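Local coordinates for protein lactate dehydrogenase, adjacent gene encodes predicted malate dehydrogenase (Cryptosporidium parvum, PDB 4ND1) that probably catalyses the NAD-dependent interconversion of (S)-lactate and pyruvate, as a member of the lactate/malate dehydrogenase superfamily, at residues A[153-158]-A[167-172]; A[263-268]-A[286-291]. All coordinates share one frame; numbering follows the deposited sequence.

Contact 1. Residues A[153-158]-A[167-172]. With OXM (oxamic acid), chain D.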
# COMPACT_ATOMS: atom_id res chain seq x y z
N ARG A 153 -7.83 -7.21 19.77
CA ARG A 153 -8.42 -8.51 20.12
C ARG A 153 -9.90 -8.34 20.46
O ARG A 153 -10.74 -9.10 19.98
CB ARG A 153 -7.67 -9.14 21.29
CG ARG A 153 -6.28 -9.63 20.93
CD ARG A 153 -5.44 -9.89 22.16
NE ARG A 153 -4.22 -10.61 21.82
CZ ARG A 153 -3.21 -10.83 22.66
NH1 ARG A 153 -3.24 -10.37 23.91
NH2 ARG A 153 -2.14 -11.50 22.23
N PHE A 154 -10.19 -7.34 21.28
CA PHE A 154 -11.56 -7.02 21.67
C PHE A 154 -12.42 -6.74 20.43
O PHE A 154 -13.48 -7.35 20.25
CB PHE A 154 -11.54 -5.81 22.62
CG PHE A 154 -12.85 -5.51 23.31
CD1 PHE A 154 -13.75 -6.52 23.65
CD2 PHE A 154 -13.17 -4.21 23.66
CE1 PHE A 154 -14.94 -6.23 24.29
CE2 PHE A 154 -14.36 -3.91 24.30
CZ PHE A 154 -15.24 -4.92 24.62
N ARG A 155 -11.93 -5.88 19.55
CA ARG A 155 -12.62 -5.56 18.29
C ARG A 155 -12.82 -6.78 17.41
O ARG A 155 -13.89 -6.97 16.83
CB ARG A 155 -11.84 -4.52 17.49
CG ARG A 155 -11.77 -3.14 18.12
CD ARG A 155 -10.77 -2.26 17.38
NE ARG A 155 -11.31 -1.75 16.13
CZ ARG A 155 -10.65 -0.98 15.27
NH1 ARG A 155 -9.39 -0.62 15.51
NH2 ARG A 155 -11.25 -0.56 14.17
N THR A 156 -11.78 -7.61 17.31
CA THR A 156 -11.80 -8.79 16.44
C THR A 156 -12.83 -9.82 16.89
O THR A 156 -13.54 -10.38 16.05
CB THR A 156 -10.40 -9.44 16.39
OG1 THR A 156 -9.48 -8.55 15.75
CG2 THR A 156 -10.43 -10.76 15.62
N PHE A 157 -12.89 -10.08 18.19
CA PHE A 157 -13.84 -11.05 18.73
C PHE A 157 -15.28 -10.58 18.54
O PHE A 157 -16.15 -11.38 18.23
CB PHE A 157 -13.56 -11.32 20.22
CG PHE A 157 -12.18 -11.89 20.49
CD1 PHE A 157 -11.53 -12.71 19.57
CD2 PHE A 157 -11.55 -11.62 21.70
CE1 PHE A 157 -10.28 -13.23 19.84
CE2 PHE A 157 -10.30 -12.14 21.97
CZ PHE A 157 -9.66 -12.95 21.04
N ILE A 158 -15.51 -9.28 18.72
CA ILE A 158 -16.82 -8.69 18.44
C ILE A 158 -17.14 -8.85 16.96
O ILE A 158 -18.24 -9.26 16.59
CB ILE A 158 -16.86 -7.19 18.80
CG1 ILE A 158 -16.66 -6.99 20.31
CG2 ILE A 158 -18.17 -6.56 18.35
CD1 ILE A 158 -16.17 -5.60 20.67
N SER A 167 -12.50 -3.48 11.26
CA SER A 167 -12.19 -2.05 11.19
C SER A 167 -13.41 -1.17 11.47
O SER A 167 -13.26 -0.01 11.87
CB SER A 167 -11.61 -1.70 9.81
OG SER A 167 -10.38 -2.37 9.60
N ASP A 168 -14.61 -1.71 11.25
CA ASP A 168 -15.85 -0.97 11.49
C ASP A 168 -16.39 -1.17 12.90
O ASP A 168 -17.47 -0.68 13.22
CB ASP A 168 -16.90 -1.37 10.46
CG ASP A 168 -16.47 -1.07 9.05
OD1 ASP A 168 -15.90 0.02 8.84
OD2 ASP A 168 -16.68 -1.91 8.15
N VAL A 169 -15.65 -1.89 13.74
CA VAL A 169 -15.98 -1.99 15.16
C VAL A 169 -15.12 -1.02 15.95
O VAL A 169 -13.88 -1.05 15.86
CB VAL A 169 -15.76 -3.41 15.70
CG1 VAL A 169 -16.14 -3.49 17.17
CG2 VAL A 169 -16.56 -4.42 14.88
N SER A 170 -15.77 -0.13 16.70
CA SER A 170 -15.09 0.75 17.64
C SER A 170 -15.18 0.12 19.01
O SER A 170 -16.28 -0.13 19.50
CB SER A 170 -15.74 2.13 17.65
OG SER A 170 -15.05 3.01 18.52
N ALA A 171 -14.03 -0.15 19.63
CA ALA A 171 -13.99 -0.78 20.95
C ALA A 171 -12.64 -0.58 21.61
O ALA A 171 -11.59 -0.79 20.98
CB ALA A 171 -14.30 -2.26 20.82
N ASN A 172 -12.66 -0.19 22.88
CA ASN A 172 -11.45 0.10 23.64
C ASN A 172 -11.24 -0.86 24.80
O ASN A 172 -12.20 -1.34 25.40
CB ASN A 172 -11.50 1.53 24.19
CG ASN A 172 -11.21 2.57 23.13
OD1 ASN A 172 -10.10 2.63 22.59
ND2 ASN A 172 -12.19 3.41 22.82
C1 OXM D . 1.08 -10.88 26.22
N1 OXM D . 1.77 -12.01 26.24
O1 OXM D . 1.36 -9.93 26.92
C2 OXM D . -0.05 -10.80 25.31
O2 OXM D . -0.09 -11.59 24.34
O3 OXM D . -0.96 -9.96 25.53
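The ring of Phe154 carries the Ile158 methyl CD1 over one face, set toward the rim, while Ala171 CB and the carbonyl oxygen of Asn172 approach it obliquely, Phe154 CD2 lying 3.6 Å from Ala171 CB. The guanidinium of Arg155 has two carbonyl oxygens at its edge, those of Ser167 and Val169. Arg155 NE donates to Val169 O over 2.7 Å, nearly along the C=O axis, yet the oxygen sits 28° out of the guanidinium plane and the N-H...O angle is only 133°; NH2 adds a weak second bond to the same oxygen. The Arg155 chain is extended at first and bends at chi3 (78°), which folds the guanidinium over toward 167-169 while Arg155 CG rests 3.8 Å from Ala171 CB. Arginine suits this partly exposed place, where its methylenes pack on Ala171 and its head bonds to a backbone carbonyl.

Helix 147-162 here lies against strand 169-174 of the antiparallel sheet in the C-terminal domain. Deeper in, Ile158 CG2 meets Val169 CG1 at 3.9 Å, the branched chains crossing obliquely; Ile158 CD1 also reaches Ala171 CB. The small methyl of Ala171 lets Phe154, Arg155 and Ile158 all come close, and Val188 covers the apolar cluster further.

From the same helix Arg153 extends toward the oxamate, a pyruvate analogue. Arg153 NH1 donates to oxamate O3 (2.8 Å) and Arg153 NH2 to oxamate O2 (2.9 Å), both bonds fairly straight: the end-on, two-pronged grip of a guanidinium on a carboxylate, with the carboxylate carbon in the guanidinium plane. The same Arg153 binds lactate and pyruvate, and Arg90, Asn122 and His177 complete the oxamate site. His50 of the second subunit packs on Arg153, and Val53 of that subunit on Arg155.

Contact 2. Residues A[263-268]-A[286-291]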
# COMPACT_ATOMS: atom_id res chain seq x y z
N ASN A 263 -4.51 13.72 35.12
CA ASN A 263 -5.72 14.54 35.33
C ASN A 263 -6.97 13.94 34.69
O ASN A 263 -7.88 14.66 34.27
CB ASN A 263 -5.48 15.96 34.79
CG ASN A 263 -4.30 16.65 35.47
OD1 ASN A 263 -4.06 16.46 36.66
ND2 ASN A 263 -3.58 17.47 34.71
N HIS A 264 -7.02 12.61 34.61
CA HIS A 264 -8.15 11.90 34.01
C HIS A 264 -8.40 10.60 34.76
O HIS A 264 -7.53 10.12 35.48
CB HIS A 264 -7.91 11.59 32.53
CG HIS A 264 -7.43 12.76 31.73
ND1 HIS A 264 -8.28 13.56 31.00
CD2 HIS A 264 -6.18 13.25 31.53
CE1 HIS A 264 -7.58 14.50 30.39
NE2 HIS A 264 -6.31 14.34 30.70
N TYR A 265 -9.60 10.05 34.58
CA TYR A 265 -9.98 8.75 35.16
C TYR A 265 -9.75 8.66 36.68
O TYR A 265 -9.53 7.57 37.22
CB TYR A 265 -9.24 7.61 34.44
CG TYR A 265 -9.56 7.53 32.96
CD1 TYR A 265 -8.69 8.04 32.00
CD2 TYR A 265 -10.75 6.94 32.53
CE1 TYR A 265 -8.99 7.96 30.65
CE2 TYR A 265 -11.05 6.86 31.18
CZ TYR A 265 -10.17 7.37 30.25
OH TYR A 265 -10.48 7.29 28.91
N GLY A 266 -9.80 9.80 37.37
CA GLY A 266 -9.63 9.85 38.82
C GLY A 266 -8.29 9.35 39.35
O GLY A 266 -8.23 8.83 40.47
N VAL A 267 -7.23 9.49 38.57
CA VAL A 267 -5.88 9.15 39.03
C VAL A 267 -4.99 10.39 38.94
O VAL A 267 -5.22 11.26 38.10
CB VAL A 267 -5.26 7.98 38.24
CG1 VAL A 267 -6.07 6.71 38.47
CG2 VAL A 267 -5.17 8.29 36.75
N LYS A 268 -3.97 10.45 39.80
CA LYS A 268 -3.16 11.66 39.95
C LYS A 268 -1.70 11.48 39.52
O LYS A 268 -0.83 12.24 39.96
CB LYS A 268 -3.25 12.17 41.40
CG LYS A 268 -2.70 11.23 42.46
CD LYS A 268 -3.10 11.67 43.86
CE LYS A 268 -2.67 10.65 44.91
NZ LYS A 268 -3.35 10.87 46.22
N ILE A 286 -4.91 12.90 26.38
CA ILE A 286 -5.65 11.72 26.80
C ILE A 286 -7.15 12.00 26.72
O ILE A 286 -7.61 13.06 27.15
CB ILE A 286 -5.27 11.28 28.23
CG1 ILE A 286 -3.81 10.80 28.27
CG2 ILE A 286 -6.20 10.18 28.73
CD1 ILE A 286 -3.26 10.60 29.67
N LEU A 287 -7.89 11.05 26.16
CA LEU A 287 -9.34 11.17 26.04
C LEU A 287 -10.02 10.47 27.20
O LEU A 287 -9.53 9.45 27.69
CB LEU A 287 -9.83 10.55 24.73
CG LEU A 287 -9.29 11.16 23.43
CD1 LEU A 287 -9.90 10.44 22.23
CD2 LEU A 287 -9.58 12.65 23.36
N GLU A 288 -11.15 11.02 27.64
CA GLU A 288 -11.89 10.47 28.76
C GLU A 288 -13.18 9.81 28.28
O GLU A 288 -14.10 10.48 27.83
CB GLU A 288 -12.20 11.55 29.78
CG GLU A 288 -12.70 11.00 31.11
CD GLU A 288 -12.41 11.92 32.27
OE1 GLU A 288 -12.57 13.16 32.11
OE2 GLU A 288 -12.02 11.41 33.34
N LEU A 289 -13.22 8.49 28.37
CA LEU A 289 -14.39 7.71 27.99
C LEU A 289 -15.49 7.89 29.03
O LEU A 289 -15.21 8.19 30.20
CB LEU A 289 -14.04 6.23 27.87
CG LEU A 289 -13.05 5.82 26.77
CD1 LEU A 289 -12.51 4.42 27.04
CD2 LEU A 289 -13.71 5.88 25.40
N ASP A 290 -16.73 7.70 28.61
CA ASP A 290 -17.86 7.64 29.53
C ASP A 290 -17.99 6.21 30.03
O ASP A 290 -18.51 5.35 29.33
CB ASP A 290 -19.15 8.09 28.84
CG ASP A 290 -20.37 7.93 29.73
OD1 ASP A 290 -21.16 7.00 29.50
OD2 ASP A 290 -20.51 8.73 30.69
N LEU A 291 -17.49 5.96 31.24
CA LEU A 291 -17.55 4.64 31.84
C LEU A 291 -18.77 4.53 32.74
O LEU A 291 -19.20 5.51 33.34
CB LEU A 291 -16.28 4.37 32.65
CG LEU A 291 -14.95 4.48 31.90
CD1 LEU A 291 -13.77 4.32 32.85
CD2 LEU A 291 -14.88 3.45 30.78
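His264 and Glu288 mark the closest backbone approach, CA to CA 6.6 Å, where a type I' turn from His264 to Val267, closed by Val267 N to His264 O, faces the irregular chain of 286-291. Tyr265 and Gly266 fill the turn's central positions with positive phi, a conformation glycine adopts easily.

Tyr265 buries the most surface of any residue here, and its OH donates to Leu287 O at 2.7 Å and accepts from Leu289 N at 3.0 Å, so one group serves both a backbone acceptor and a backbone donor. Along its ring, Ile286 CG2 and Leu291 CD1 lie at the edge, near the plane, whereas Glu288 CG is over one face. Glu288 CG stands anti to the backbone N (chi1 -168°), and the extended chain brings Glu288 OE2 to Tyr265 N over 3.0 Å, the donor coming from above the carboxylate plane.

The turn belongs to the hairpin of strands 253-261 and 270-279. Segment 286-291 leads from the end of the adjoining strand 284-286 into helix 293-314. Tyrosine therefore ties the hairpin's connection to the chain entering the helix, and Leu299 of that helix packs against its ring.

A CH-pi contact adds Ile286, whose CB sits over a face of the His264 imidazole, 4.2 Å from the centroid and 21° off the normal. Gln201 of the third subunit packs against Glu288.

How the contacts relate
Contact 1 is a buried helix-on-strand packing, whereas contact 2 joins two irregular loops at the surface; both belong to the C-terminal domain. In contact 1 aromatic, branched and small apolar side chains pack together in the interior; its polar link between the segments is Arg155 to a backbone carbonyl, while Arg153 on the same helix holds the substrate analogue. Contact 2, lacking regular backbone pairing between its segments, uses a tyrosine hydroxyl and a carboxylate to hold backbone groups, and it lies away from the annotated sites. Their centres are 21 Å apart, but they meet where Leu289 CD2 packs 3.9 Å from Asn172 ND2. The third subunit borders both, and that Asn172 amide donates to Gly191 of it.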